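Local coordinates for hypothetical protein ydiI (Escherichia coli, PDB 1VH5), which hydrolyses 1,4-dihydroxy-2-naphthoyl-CoA to 1,4-dihydroxy-2-naphthoate and CoA in menaquinone biosynthesis, and also acts on many other acyl-CoA thioesters, at residues A[24-29]-A[46-51]; A[29-34]-A[99-104]; A[36-41]-A[68-73]; A[62-67]-A[129-134]; A[74-79]-A[112-117]. All coordinates share one frame; numbering follows the deposited sequence.

The five contacts trace a hotdog fold, in which an antiparallel sheet curls round helix 57-74. Contacts 3 and 4 both use this helix. Their centres lie about 9 Å apart, and they join it to strands 38-43 and 127-138. Contact 2 crosses the sheet between strands 29-33 and 99-106, with strand 38-43 between them. Contact 5 ties the loop after the helix to strand 113-121. Contact 1 lies at the other end, about 27 Å from contact 5 between centres. Along the chain, contact 1 closes before contacts 4 and 5 open, while its segments alternate with those of contacts 2 and 3. Contacts 1 and 4 also touch the second subunit, and contact 4 holds the inferred active-site glutamate.

Contact 1 of 5, residues A[24-29]-A[46-51]; sequences GFLDIR and SRTKQP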
# COMPACT_ATOMS: atom_id res chain seq x y z
N GLY A 24 -2.37 13.82 -2.47
CA GLY A 24 -1.93 15.15 -2.06
C GLY A 24 -1.18 15.11 -0.75
O GLY A 24 -0.11 15.72 -0.61
N PHE A 25 -1.73 14.38 0.22
CA PHE A 25 -1.12 14.25 1.55
C PHE A 25 0.31 13.73 1.47
O PHE A 25 1.18 14.20 2.20
CB PHE A 25 -1.98 13.33 2.42
CG PHE A 25 -1.53 13.24 3.88
CD1 PHE A 25 -1.68 14.32 4.74
CD2 PHE A 25 -1.02 12.05 4.40
CE1 PHE A 25 -1.31 14.25 6.08
CE2 PHE A 25 -0.63 11.97 5.75
CZ PHE A 25 -0.78 13.08 6.58
N LEU A 26 0.56 12.75 0.59
CA LEU A 26 1.89 12.18 0.48
C LEU A 26 2.80 12.87 -0.53
O LEU A 26 3.94 12.42 -0.75
CB LEU A 26 1.80 10.67 0.15
CG LEU A 26 1.07 9.79 1.15
CD1 LEU A 26 1.16 8.32 0.67
CD2 LEU A 26 1.68 9.89 2.55
N ASP A 27 2.29 13.93 -1.19
CA ASP A 27 3.06 14.65 -2.22
C ASP A 27 3.45 13.76 -3.38
O ASP A 27 4.55 13.87 -3.91
CB ASP A 27 4.31 15.31 -1.61
CG ASP A 27 4.99 16.32 -2.54
OD1 ASP A 27 6.24 16.37 -2.52
OD2 ASP A 27 4.33 17.07 -3.31
N ILE A 28 2.55 12.86 -3.76
CA ILE A 28 2.73 12.15 -5.01
C ILE A 28 2.49 13.14 -6.17
O ILE A 28 1.45 13.83 -6.18
CB ILE A 28 1.79 10.93 -5.04
CG1 ILE A 28 2.30 9.89 -4.02
CG2 ILE A 28 1.76 10.29 -6.42
CD1 ILE A 28 1.27 8.76 -3.67
N ARG A 29 3.43 13.19 -7.12
CA ARG A 29 3.37 14.15 -8.21
C ARG A 29 3.50 13.38 -9.52
O ARG A 29 4.52 12.73 -9.77
CB ARG A 29 4.56 15.13 -8.14
CG ARG A 29 4.83 15.81 -6.81
CD ARG A 29 5.73 17.04 -6.93
NE ARG A 29 6.14 17.56 -5.63
CZ ARG A 29 7.38 17.91 -5.29
NH1 ARG A 29 7.62 18.38 -4.06
NH2 ARG A 29 8.38 17.77 -6.15
N SER A 46 8.95 11.74 6.25
CA SER A 46 8.32 11.29 7.46
C SER A 46 6.93 10.69 7.23
O SER A 46 6.48 9.88 8.05
CB SER A 46 8.30 12.41 8.51
OG SER A 46 7.47 13.46 8.11
N ARG A 47 6.26 11.07 6.14
CA ARG A 47 4.91 10.58 5.86
C ARG A 47 4.91 9.25 5.13
O ARG A 47 3.88 8.61 5.04
CB ARG A 47 4.08 11.60 5.07
CG ARG A 47 3.76 12.85 5.89
CD ARG A 47 2.99 13.90 5.11
NE ARG A 47 2.71 15.08 5.94
CZ ARG A 47 1.91 16.09 5.58
NH1 ARG A 47 1.73 17.11 6.42
NH2 ARG A 47 1.27 16.07 4.41
N THR A 48 6.06 8.88 4.58
CA THR A 48 6.18 7.63 3.83
C THR A 48 7.24 6.65 4.36
O THR A 48 7.49 5.60 3.76
CB THR A 48 6.47 7.91 2.36
OG1 THR A 48 7.74 8.59 2.25
CG2 THR A 48 5.41 8.82 1.68
N LYS A 49 7.85 6.98 5.49
CA LYS A 49 8.82 6.10 6.13
C LYS A 49 8.20 5.16 7.14
O LYS A 49 7.23 5.51 7.80
CB LYS A 49 9.94 6.92 6.82
CG LYS A 49 10.94 7.49 5.81
CD LYS A 49 11.81 8.61 6.46
CE LYS A 49 12.96 9.04 5.56
NZ LYS A 49 13.82 10.05 6.26
N GLN A 50 8.83 4.00 7.29
CA GLN A 50 8.50 3.11 8.41
C GLN A 50 9.36 3.53 9.62
O GLN A 50 10.18 4.45 9.50
CB GLN A 50 8.62 1.61 8.05
CG GLN A 50 9.68 1.23 7.04
CD GLN A 50 11.02 1.04 7.68
OE1 GLN A 50 11.54 1.95 8.35
NE2 GLN A 50 11.59 -0.16 7.52
N PRO A 51 9.18 2.92 10.79
CA PRO A 51 9.86 3.37 12.02
C PRO A 51 11.37 3.36 12.01
O PRO A 51 11.98 3.93 12.92
CB PRO A 51 9.35 2.39 13.07
CG PRO A 51 8.02 2.01 12.56
CD PRO A 51 8.20 1.85 11.08
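Arg47 reaches across to Phe25 and Leu26, and its side chain can be followed outward. Arg47 CB lies 3.9 Å from Leu26 CD2. The chain then runs extended, and Arg47 CD passes over the face of the Phe25 ring, a CH-pi contact 4.2 Å from the ring centroid. Beyond it the guanidinium lies nearly flat on the same ring, its plane turned by 17°. The cation-pi contact is off-centre, with Arg47 CZ 4.3 Å from the Phe25 centroid. At the tip, Arg47 NH2 donates to Phe25 O at 2.9 Å. This bond lies in the guanidinium plane and uses a lone pair of the carbonyl, so one residue holds the arginine by both its ring and its backbone. An alanine here would remove stack and bond together, and would probably leave the Phe25 carbonyl without this donor at the helix end. Leu26 CD2 also touches Thr48 CG2 at 4.0 Å. Just past Leu26, Asp27 takes positive phi and closes helix 22-25 with a Schellman motif. Leu26 packs on Val62 of helix 57-74, and Thr48 on Ala59 of the same helix. Thr48 OG1 bonds Pro43 O at the end of strand 38-43, while Phe25 also packs on Arg47 of the second subunit.

Contact 2 of 5, residues A[29-34]-A[99-104]; sequences RFEHIG and RVRGVC
Strands 29-33 and 99-104, which meet through Arg29, Glu31, Arg99 and Arg101, approach to 9.0 Å between axes and run the same way at an angle of 49°. No backbone bond joins them, because strand 38-43 lies between and pairs with both. Their long side chains meet over this middle strand. The guanidinium of Arg99 lies on that of Arg29, with planes 10° apart and centres 3.7 Å apart. Arg29 was modelled in two conformers, so the stack describes one of them. Arg99 gets there by a bend at chi3 (68°), which turns its head toward Arg29. Asp27 OD1 makes a salt bridge to each arginine, which probably offsets their like charges. Arg99 NE also bonds Thr41 OG1 on the middle strand. Opposite Glu39 of that strand, Glu31 and His32 form a classic beta bulge, an irregularity in this edge pairing of the hotdog sheet. Glu31 OE2 shares the Thr41 hydroxyl and stays 4.5 Å from Arg99 NE, too far for a salt bridge. A leucine in place of Arg99 would probably leave the Thr41 hydroxyl and the Asp27 carboxylate each without one partner. Farther along, Arg101 NH2 lies 3.8 Å from Glu31 CB. The same nitrogen makes its salt bridge to Glu39 OE1. Between Glu31 OE1 and Arg101 NH1 the 4.4 Å gap is again beyond a salt bridge.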
# COMPACT_ATOMS: atom_id res chain seq x y z
N ARG A 29 3.43 13.19 -7.12
CA ARG A 29 3.37 14.15 -8.21
C ARG A 29 3.50 13.38 -9.52
O ARG A 29 4.52 12.73 -9.77
CB ARG A 29 4.56 15.13 -8.14
CG ARG A 29 4.83 15.81 -6.81
CD ARG A 29 5.73 17.04 -6.93
NE ARG A 29 6.14 17.56 -5.63
CZ ARG A 29 7.38 17.91 -5.29
NH1 ARG A 29 7.62 18.38 -4.06
NH2 ARG A 29 8.38 17.77 -6.15
N PHE A 30 2.50 13.50 -10.39
CA PHE A 30 2.66 13.01 -11.77
C PHE A 30 3.66 13.87 -12.54
O PHE A 30 3.60 15.10 -12.48
CB PHE A 30 1.28 12.94 -12.47
CG PHE A 30 0.42 11.86 -11.91
CD1 PHE A 30 -0.37 12.07 -10.78
CD2 PHE A 30 0.46 10.60 -12.45
CE1 PHE A 30 -1.13 11.03 -10.22
CE2 PHE A 30 -0.26 9.55 -11.89
CZ PHE A 30 -1.08 9.77 -10.81
N GLU A 31 4.58 13.22 -13.22
CA GLU A 31 5.72 13.89 -13.88
C GLU A 31 5.74 13.72 -15.38
O GLU A 31 6.39 14.51 -16.08
CB GLU A 31 7.02 13.28 -13.38
CG GLU A 31 7.21 13.27 -11.88
CD GLU A 31 8.12 14.36 -11.39
OE1 GLU A 31 8.66 15.11 -12.23
OE2 GLU A 31 8.31 14.46 -10.18
N HIS A 32 5.16 12.64 -15.91
CA HIS A 32 5.30 12.36 -17.32
C HIS A 32 4.15 11.51 -17.82
O HIS A 32 3.83 10.49 -17.19
CB HIS A 32 6.65 11.68 -17.59
CG HIS A 32 6.82 11.21 -19.00
ND1 HIS A 32 7.09 12.08 -20.03
CD2 HIS A 32 6.81 9.97 -19.54
CE1 HIS A 32 7.20 11.40 -21.16
NE2 HIS A 32 7.04 10.11 -20.89
N ILE A 33 3.49 11.95 -18.89
CA ILE A 33 2.52 11.13 -19.62
C ILE A 33 3.09 10.85 -21.00
O ILE A 33 3.11 11.73 -21.89
CB ILE A 33 1.17 11.85 -19.80
CG1 ILE A 33 0.65 12.45 -18.48
CG2 ILE A 33 0.14 10.88 -20.39
CD1 ILE A 33 -0.57 13.36 -18.70
N GLY A 34 3.56 9.64 -21.20
CA GLY A 34 4.00 9.23 -22.52
C GLY A 34 2.87 8.64 -23.32
O GLY A 34 1.75 8.56 -22.85
N ARG A 99 13.38 11.22 -3.76
CA ARG A 99 12.07 10.85 -4.25
C ARG A 99 12.23 9.57 -5.01
O ARG A 99 13.24 9.38 -5.67
CB ARG A 99 11.47 11.92 -5.17
CG ARG A 99 11.26 13.28 -4.49
CD ARG A 99 10.68 14.33 -5.41
NE ARG A 99 9.29 14.04 -5.81
CZ ARG A 99 8.24 14.35 -5.08
NH1 ARG A 99 7.03 14.06 -5.52
NH2 ARG A 99 8.38 14.96 -3.90
N VAL A 100 11.23 8.71 -4.92
CA VAL A 100 11.20 7.53 -5.79
C VAL A 100 10.25 7.77 -6.94
O VAL A 100 9.40 8.64 -6.85
CB VAL A 100 10.78 6.23 -5.02
CG1 VAL A 100 11.88 5.86 -4.03
CG2 VAL A 100 9.41 6.36 -4.37
N ARG A 101 10.48 7.04 -8.03
CA ARG A 101 9.69 7.23 -9.24
C ARG A 101 8.99 5.94 -9.66
O ARG A 101 9.67 4.93 -9.86
CB ARG A 101 10.58 7.73 -10.37
CG ARG A 101 9.82 8.00 -11.71
CD ARG A 101 10.77 8.39 -12.85
NE ARG A 101 11.43 9.65 -12.53
CZ ARG A 101 10.99 10.83 -12.94
NH1 ARG A 101 11.62 11.93 -12.53
NH2 ARG A 101 9.93 10.92 -13.73
N GLY A 102 7.68 5.99 -9.80
CA GLY A 102 6.96 4.86 -10.38
C GLY A 102 6.74 5.05 -11.87
O GLY A 102 6.35 6.14 -12.32
N VAL A 103 6.98 3.97 -12.59
CA VAL A 103 6.85 3.95 -14.04
C VAL A 103 5.81 2.86 -14.35
O VAL A 103 6.05 1.70 -14.04
CB VAL A 103 8.20 3.58 -14.76
CG1 VAL A 103 8.02 3.58 -16.25
CG2 VAL A 103 9.35 4.54 -14.36
N CYS A 104 4.68 3.26 -14.91
CA CYS A 104 3.54 2.35 -15.09
C CYS A 104 3.35 2.10 -16.58
O CYS A 104 3.29 3.07 -17.37
CB CYS A 104 2.30 3.04 -14.50
SG CYS A 104 0.74 2.18 -14.71

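Contact 3 of 5, residues A[36-41]-A[68-73]; sequences DTLEAT and GSVAGY
The bond from Gly72 N to Gly68 O, 2.9 Å long, belongs to the helix turn that presents Val70 and Ala71 to Leu38. Across the contact itself no hydrogen bond forms. One methyl carries it. Leu38 CD2 lies 3.9 Å from Val70 CG1 and 4.0 Å from Ala71 CB. It stands equally near the helix backbone, 4.0 Å from Ala71 N, so the methyl rests against the helix surface. The small alanine is consistent with the close approach of the strand there, with the Leu38 and Ala71 CA atoms 6.8 Å apart. Leu38 CG points opposite the backbone N (chi1 -173°), which carries the isobutyl end off the sheet toward the helix. The side chains of Leu38 and Val70 cross at about a right angle. Val70 was modelled in two conformers, so its part is less certain than that of Ala71. Other apolar groups surround Leu38: Phe30 and Ile33 from the neighbouring strand 29-33, Leu14 from helix 11-16, Trp5, and Ile67 one turn earlier on helix 57-74. Leu38 is itself fixed in the sheet by backbone bonding with Cys104. This is buried packing of a sheet residue on the long central helix, the core of the hotdog fold.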
# COMPACT_ATOMS: atom_id res chain seq x y z
N ASP A 36 2.44 5.62 -23.94
CA ASP A 36 2.05 4.32 -23.40
C ASP A 36 2.59 4.06 -22.00
O ASP A 36 2.67 2.90 -21.59
CB ASP A 36 2.43 3.17 -24.39
CG ASP A 36 3.92 3.13 -24.70
OD1 ASP A 36 4.33 2.49 -25.71
OD2 ASP A 36 4.77 3.68 -24.00
N THR A 37 2.98 5.13 -21.30
CA THR A 37 3.48 5.01 -19.93
C THR A 37 3.04 6.21 -19.14
O THR A 37 2.76 7.27 -19.68
CB THR A 37 5.00 4.88 -19.84
OG1 THR A 37 5.63 6.03 -20.41
CG2 THR A 37 5.54 3.71 -20.66
N LEU A 38 2.97 6.03 -17.82
CA LEU A 38 2.65 7.14 -16.91
C LEU A 38 3.65 7.12 -15.75
O LEU A 38 3.89 6.06 -15.18
CB LEU A 38 1.20 7.03 -16.47
CG LEU A 38 0.60 8.17 -15.65
CD1 LEU A 38 0.61 9.51 -16.39
CD2 LEU A 38 -0.80 7.79 -15.21
N GLU A 39 4.27 8.26 -15.41
CA GLU A 39 5.23 8.29 -14.30
C GLU A 39 4.82 9.31 -13.25
O GLU A 39 4.32 10.40 -13.56
CB GLU A 39 6.65 8.67 -14.76
CG GLU A 39 7.16 7.87 -15.93
CD GLU A 39 8.55 8.28 -16.39
OE1 GLU A 39 9.13 9.24 -15.83
OE2 GLU A 39 9.06 7.61 -17.33
N ALA A 40 5.05 8.93 -11.99
CA ALA A 40 4.86 9.84 -10.88
C ALA A 40 5.95 9.63 -9.84
O ALA A 40 6.49 8.51 -9.71
CB ALA A 40 3.52 9.66 -10.27
N THR A 41 6.27 10.67 -9.08
CA THR A 41 7.23 10.53 -7.99
C THR A 41 6.60 10.76 -6.62
O THR A 41 5.52 11.27 -6.49
CB THR A 41 8.42 11.49 -8.14
OG1 THR A 41 7.93 12.84 -8.08
CG2 THR A 41 9.13 11.30 -9.48
N GLY A 68 -1.47 3.43 -11.31
CA GLY A 68 -2.23 2.46 -12.10
C GLY A 68 -3.71 2.79 -12.19
O GLY A 68 -4.33 2.55 -13.23
N SER A 69 -4.30 3.26 -11.10
CA SER A 69 -5.73 3.59 -11.14
C SER A 69 -6.05 4.71 -12.13
O SER A 69 -7.03 4.62 -12.86
CB SER A 69 -6.22 4.07 -9.77
OG SER A 69 -6.06 3.06 -8.79
N VAL A 70 -5.23 5.77 -12.15
CA VAL A 70 -5.45 6.86 -13.09
C VAL A 70 -5.12 6.39 -14.51
O VAL A 70 -5.87 6.67 -15.42
CB VAL A 70 -4.40 8.01 -12.80
CG1 VAL A 70 -4.26 8.98 -14.00
CG2 VAL A 70 -4.71 8.77 -11.54
N ALA A 71 -4.05 5.60 -14.69
CA ALA A 71 -3.74 5.09 -16.04
C ALA A 71 -4.91 4.28 -16.57
O ALA A 71 -5.33 4.41 -17.74
CB ALA A 71 -2.47 4.25 -16.02
N GLY A 72 -5.48 3.45 -15.71
CA GLY A 72 -6.64 2.62 -16.09
C GLY A 72 -7.80 3.49 -16.54
O GLY A 72 -8.44 3.24 -17.58
N TYR A 73 -8.14 4.53 -15.73
CA TYR A 73 -9.22 5.47 -16.07
C TYR A 73 -8.95 6.13 -17.43
O TYR A 73 -9.86 6.24 -18.27
CB TYR A 73 -9.30 6.54 -14.96
CG TYR A 73 -10.15 7.76 -15.37
CD1 TYR A 73 -11.54 7.68 -15.44
CD2 TYR A 73 -9.53 8.97 -15.67
CE1 TYR A 73 -12.32 8.80 -15.82
CE2 TYR A 73 -10.30 10.10 -16.04
CZ TYR A 73 -11.68 9.99 -16.10
OH TYR A 73 -12.44 11.09 -16.48

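Contact 4 of 5, residues A[62-67]-A[129-134]; sequences VLAESI and CSSRLT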
# COMPACT_ATOMS: atom_id res chain seq x y z
N VAL A 62 0.97 2.41 -2.28
CA VAL A 62 0.16 3.60 -2.53
C VAL A 62 0.56 4.27 -3.86
O VAL A 62 -0.30 4.62 -4.67
CB VAL A 62 0.26 4.63 -1.39
CG1 VAL A 62 -0.51 5.90 -1.76
CG2 VAL A 62 -0.32 4.06 -0.07
N LEU A 63 1.85 4.43 -4.07
CA LEU A 63 2.33 5.06 -5.30
C LEU A 63 1.88 4.22 -6.52
O LEU A 63 1.28 4.77 -7.49
CB LEU A 63 3.85 5.28 -5.26
CG LEU A 63 4.46 5.86 -6.55
CD1 LEU A 63 3.90 7.26 -6.86
CD2 LEU A 63 5.97 5.92 -6.41
N ALA A 64 2.11 2.91 -6.47
CA ALA A 64 1.76 2.03 -7.59
C ALA A 64 0.27 2.09 -7.87
O ALA A 64 -0.14 2.19 -9.04
CB ALA A 64 2.19 0.59 -7.31
N GLU A 65 -0.57 1.99 -6.83
CA GLU A 65 -2.00 1.96 -7.06
C GLU A 65 -2.48 3.33 -7.53
O GLU A 65 -3.41 3.41 -8.34
CB GLU A 65 -2.77 1.51 -5.79
CG GLU A 65 -4.27 1.37 -6.06
CD GLU A 65 -4.96 0.28 -5.28
OE1 GLU A 65 -4.29 -0.64 -4.74
OE2 GLU A 65 -6.19 0.40 -5.21
N SER A 66 -1.90 4.41 -7.02
CA SER A 66 -2.33 5.77 -7.45
C SER A 66 -2.07 5.98 -8.93
O SER A 66 -2.89 6.58 -9.62
CB SER A 66 -1.54 6.82 -6.67
OG SER A 66 -1.87 6.79 -5.28
N ILE A 67 -0.93 5.50 -9.42
CA ILE A 67 -0.57 5.64 -10.84
C ILE A 67 -1.41 4.71 -11.69
O ILE A 67 -2.02 5.14 -12.68
CB ILE A 67 0.92 5.36 -11.12
CG1 ILE A 67 1.83 6.32 -10.34
CG2 ILE A 67 1.22 5.57 -12.62
CD1 ILE A 67 3.27 5.86 -10.31
N CYS A 129 10.88 -1.55 -6.03
CA CYS A 129 9.64 -2.30 -5.84
C CYS A 129 9.08 -2.61 -7.25
O CYS A 129 9.07 -1.75 -8.11
CB CYS A 129 8.64 -1.47 -5.03
SG CYS A 129 7.01 -2.24 -4.75
N SER A 130 8.59 -3.84 -7.46
CA SER A 130 7.94 -4.17 -8.72
C SER A 130 6.53 -4.66 -8.39
O SER A 130 6.36 -5.58 -7.59
CB SER A 130 8.72 -5.28 -9.41
OG SER A 130 8.03 -5.70 -10.59
N SER A 131 5.53 -4.06 -9.01
CA SER A 131 4.15 -4.28 -8.65
C SER A 131 3.29 -4.53 -9.89
O SER A 131 3.66 -4.15 -11.01
CB SER A 131 3.60 -3.13 -7.86
OG SER A 131 3.34 -2.05 -8.71
N ARG A 132 2.17 -5.20 -9.67
CA ARG A 132 1.13 -5.36 -10.69
C ARG A 132 -0.24 -5.03 -10.09
O ARG A 132 -0.50 -5.41 -8.95
CB ARG A 132 1.09 -6.81 -11.20
CG ARG A 132 2.25 -7.24 -12.10
CD ARG A 132 1.99 -8.55 -12.89
NE ARG A 132 1.35 -9.60 -12.07
CZ ARG A 132 2.02 -10.44 -11.29
NH1 ARG A 132 1.38 -11.31 -10.57
NH2 ARG A 132 3.34 -10.43 -11.20
N LEU A 133 -1.12 -4.35 -10.85
CA LEU A 133 -2.47 -4.00 -10.46
C LEU A 133 -3.42 -4.54 -11.50
O LEU A 133 -3.22 -4.32 -12.70
CB LEU A 133 -2.58 -2.45 -10.40
CG LEU A 133 -3.99 -1.90 -10.16
CD1 LEU A 133 -4.57 -2.22 -8.77
CD2 LEU A 133 -4.08 -0.37 -10.49
N THR A 134 -4.44 -5.26 -11.04
CA THR A 134 -5.54 -5.70 -11.88
C THR A 134 -6.76 -4.86 -11.60
O THR A 134 -7.14 -4.74 -10.43
CB THR A 134 -5.82 -7.20 -11.62
OG1 THR A 134 -4.64 -7.96 -11.91
CG2 THR A 134 -6.95 -7.73 -12.53
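Leu133, Ala64 and Glu65 have the most surface buried here, and Ser131 completes the group. From strand 129-134, Leu133 points toward helix 62-67, and its CD1 lies 4.3 Å from Glu65 CD. The other methyl, CD2, packs on the helix backbone at Gly68 and Ser69. Leu133 CG stands opposite the backbone N (chi1 173°), which sends the branched end out between Glu65 and the next helix turn. The side chain of Leu133 comes within about 4 Å of Gly84, a residue of the substrate site. Glu65 is the inferred nucleophile or proton acceptor. Its carboxylate passes beyond the leucine to the subunit interface, where OE1 is hydrogen-bonded to His91 NE2 of the second subunit. His91 is a substrate-binding residue, so both chains appear to contribute to one site. Ala64 CB faces Ser131, with Ser131 OG at 3.2 Å in the conformer described. Ser131 was modelled in two, and the closeness is not firm. Its hydroxyl is bonded to Ile118 O on the neighbouring strand, and it makes no hydrogen bond to helix 62-67. One turn of the helix carries a further bond. Ser66 OG donates to Val62 O at 2.7 Å from above the carbonyl plane, while Ser66 N reaches that oxygen from the opposite face at 2.9 Å. The same hydroxyl is hydrogen-bonded to His56 NE2 of the second subunit. Helix 57-74 thus lies on strand 127-138, which is flanked by strands 81-91 and 113-121, and Leu63 and Ile67 turn to strand 38-43.

Contact 5 of 5, residues A[74-79]-A[112-117]; sequences LCTEGE and RHQVWQ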
# COMPACT_ATOMS: atom_id res chain seq x y z
N LEU A 74 -7.70 6.52 -17.67
CA LEU A 74 -7.35 7.19 -18.92
C LEU A 74 -7.48 6.29 -20.14
O LEU A 74 -7.51 6.81 -21.28
CB LEU A 74 -5.95 7.81 -18.88
CG LEU A 74 -5.75 8.93 -17.83
CD1 LEU A 74 -4.27 9.28 -17.73
CD2 LEU A 74 -6.55 10.20 -18.17
N CYS A 75 -7.62 4.97 -19.92
CA CYS A 75 -7.79 3.99 -21.00
C CYS A 75 -9.26 3.56 -21.13
O CYS A 75 -9.56 2.57 -21.81
CB CYS A 75 -6.87 2.78 -20.83
SG CYS A 75 -5.12 3.22 -21.03
N THR A 76 -10.15 4.28 -20.46
CA THR A 76 -11.61 4.08 -20.65
C THR A 76 -12.19 5.33 -21.29
O THR A 76 -11.49 6.34 -21.47
CB THR A 76 -12.35 3.77 -19.32
OG1 THR A 76 -12.29 4.91 -18.45
CG2 THR A 76 -11.75 2.57 -18.59
N GLU A 77 -13.49 5.29 -21.60
CA GLU A 77 -14.10 6.45 -22.23
C GLU A 77 -15.49 6.77 -21.70
O GLU A 77 -16.13 5.93 -21.05
CB GLU A 77 -14.07 6.33 -23.77
CG GLU A 77 -14.76 5.10 -24.35
CD GLU A 77 -14.50 5.00 -25.85
OE1 GLU A 77 -15.05 5.83 -26.59
OE2 GLU A 77 -13.76 4.10 -26.30
N GLY A 78 -15.96 8.00 -21.93
CA GLY A 78 -17.24 8.46 -21.40
C GLY A 78 -17.36 8.30 -19.89
O GLY A 78 -16.47 8.69 -19.15
N GLU A 79 -18.47 7.75 -19.43
CA GLU A 79 -18.71 7.62 -17.99
C GLU A 79 -18.18 6.30 -17.41
O GLU A 79 -18.48 5.96 -16.27
CB GLU A 79 -20.20 7.76 -17.66
CG GLU A 79 -20.82 9.10 -18.03
CD GLU A 79 -20.11 10.29 -17.39
OE1 GLU A 79 -19.58 11.14 -18.13
OE2 GLU A 79 -20.08 10.38 -16.13
N ARG A 112 -12.93 -5.71 -20.47
CA ARG A 112 -13.54 -5.96 -19.16
C ARG A 112 -12.56 -5.77 -17.98
O ARG A 112 -12.99 -5.47 -16.87
CB ARG A 112 -14.14 -7.37 -19.09
CG ARG A 112 -15.35 -7.62 -20.00
CD ARG A 112 -15.61 -9.11 -20.23
NE ARG A 112 -16.16 -9.41 -21.56
CZ ARG A 112 -15.69 -10.35 -22.37
NH1 ARG A 112 -16.25 -10.56 -23.56
NH2 ARG A 112 -14.64 -11.08 -22.01
N HIS A 113 -11.27 -5.97 -18.24
CA HIS A 113 -10.24 -5.90 -17.20
C HIS A 113 -8.99 -5.27 -17.78
O HIS A 113 -8.78 -5.27 -19.00
CB HIS A 113 -9.91 -7.32 -16.66
CG HIS A 113 -11.07 -7.93 -15.98
ND1 HIS A 113 -12.01 -8.68 -16.64
CD2 HIS A 113 -11.50 -7.80 -14.71
CE1 HIS A 113 -12.96 -9.03 -15.79
NE2 HIS A 113 -12.68 -8.50 -14.62
N GLN A 114 -8.12 -4.79 -16.88
CA GLN A 114 -6.80 -4.30 -17.27
C GLN A 114 -5.79 -4.86 -16.29
O GLN A 114 -6.11 -5.15 -15.12
CB GLN A 114 -6.72 -2.76 -17.23
CG GLN A 114 -7.87 -2.06 -17.91
CD GLN A 114 -7.93 -0.60 -17.52
OE1 GLN A 114 -7.57 -0.22 -16.40
NE2 GLN A 114 -8.41 0.24 -18.46
N VAL A 115 -4.56 -4.97 -16.75
CA VAL A 115 -3.44 -5.27 -15.86
C VAL A 115 -2.33 -4.28 -16.14
O VAL A 115 -1.95 -4.07 -17.30
CB VAL A 115 -2.93 -6.71 -16.06
CG1 VAL A 115 -1.72 -7.04 -15.11
CG2 VAL A 115 -4.09 -7.72 -15.89
N TRP A 116 -1.84 -3.65 -15.07
CA TRP A 116 -0.82 -2.62 -15.14
C TRP A 116 0.42 -3.12 -14.39
O TRP A 116 0.28 -3.73 -13.32
CB TRP A 116 -1.36 -1.35 -14.46
CG TRP A 116 -2.47 -0.71 -15.24
CD1 TRP A 116 -3.80 -0.88 -15.08
CD2 TRP A 116 -2.30 0.10 -16.40
NE1 TRP A 116 -4.50 -0.15 -16.02
CE2 TRP A 116 -3.59 0.43 -16.87
CE3 TRP A 116 -1.18 0.58 -17.09
CZ2 TRP A 116 -3.80 1.25 -17.98
CZ3 TRP A 116 -1.39 1.42 -18.20
CH2 TRP A 116 -2.69 1.74 -18.63
N GLN A 117 1.60 -2.84 -14.93
CA GLN A 117 2.85 -3.11 -14.21
C GLN A 117 3.42 -1.76 -13.78
O GLN A 117 3.59 -0.83 -14.60
CB GLN A 117 3.82 -3.84 -15.11
CG GLN A 117 5.15 -4.29 -14.44
CD GLN A 117 5.85 -5.32 -15.32
OE1 GLN A 117 5.49 -6.50 -15.33
NE2 GLN A 117 6.79 -4.87 -16.09
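This is a buried contact of mixed character, where Cys75 and Thr76, in the loop after helix 57-74, meet Gln114 and Trp116 at the start of strand 113-121. Cys75 SG approaches the indole from its edge, close to the ring plane. The sulfur, Cys75 SG, lies 3.7 Å from Trp116 CH2. This is a sulfur-aromatic contact. SG stands opposite the carbonyl carbon of Cys75 (chi1 -67°), and this torsion directs it at the strand. Elsewhere on the indole rim, Trp116 NE1 donates to Gln114 OE1 at 3.1 Å. The bond is nearly straight at NE1 and in the ring plane, but it meets the amide oxygen from above the carbonyl plane. Gln114 OE1 is also bonded to Thr135 OG1, so two groups grip this buried oxygen. Gln114 NE2 bonds Gly72 O near the end of the helix. These bonds fix the rotation of the amide, which then lies against the loop, with Gln114 NE2 3.8 Å from Cys75 CB and 4.1 Å from Thr76 CG2. The Thr76 hydroxyl bonds Tyr73 O. Leu109, of the substrate site, touches both Cys75 and Trp116, and Arg112 and His113 of that site directly precede Gln114. The packing closes one end of the helix-on-sheet core of the hotdog thioesterase fold, beside its substrate-binding residues.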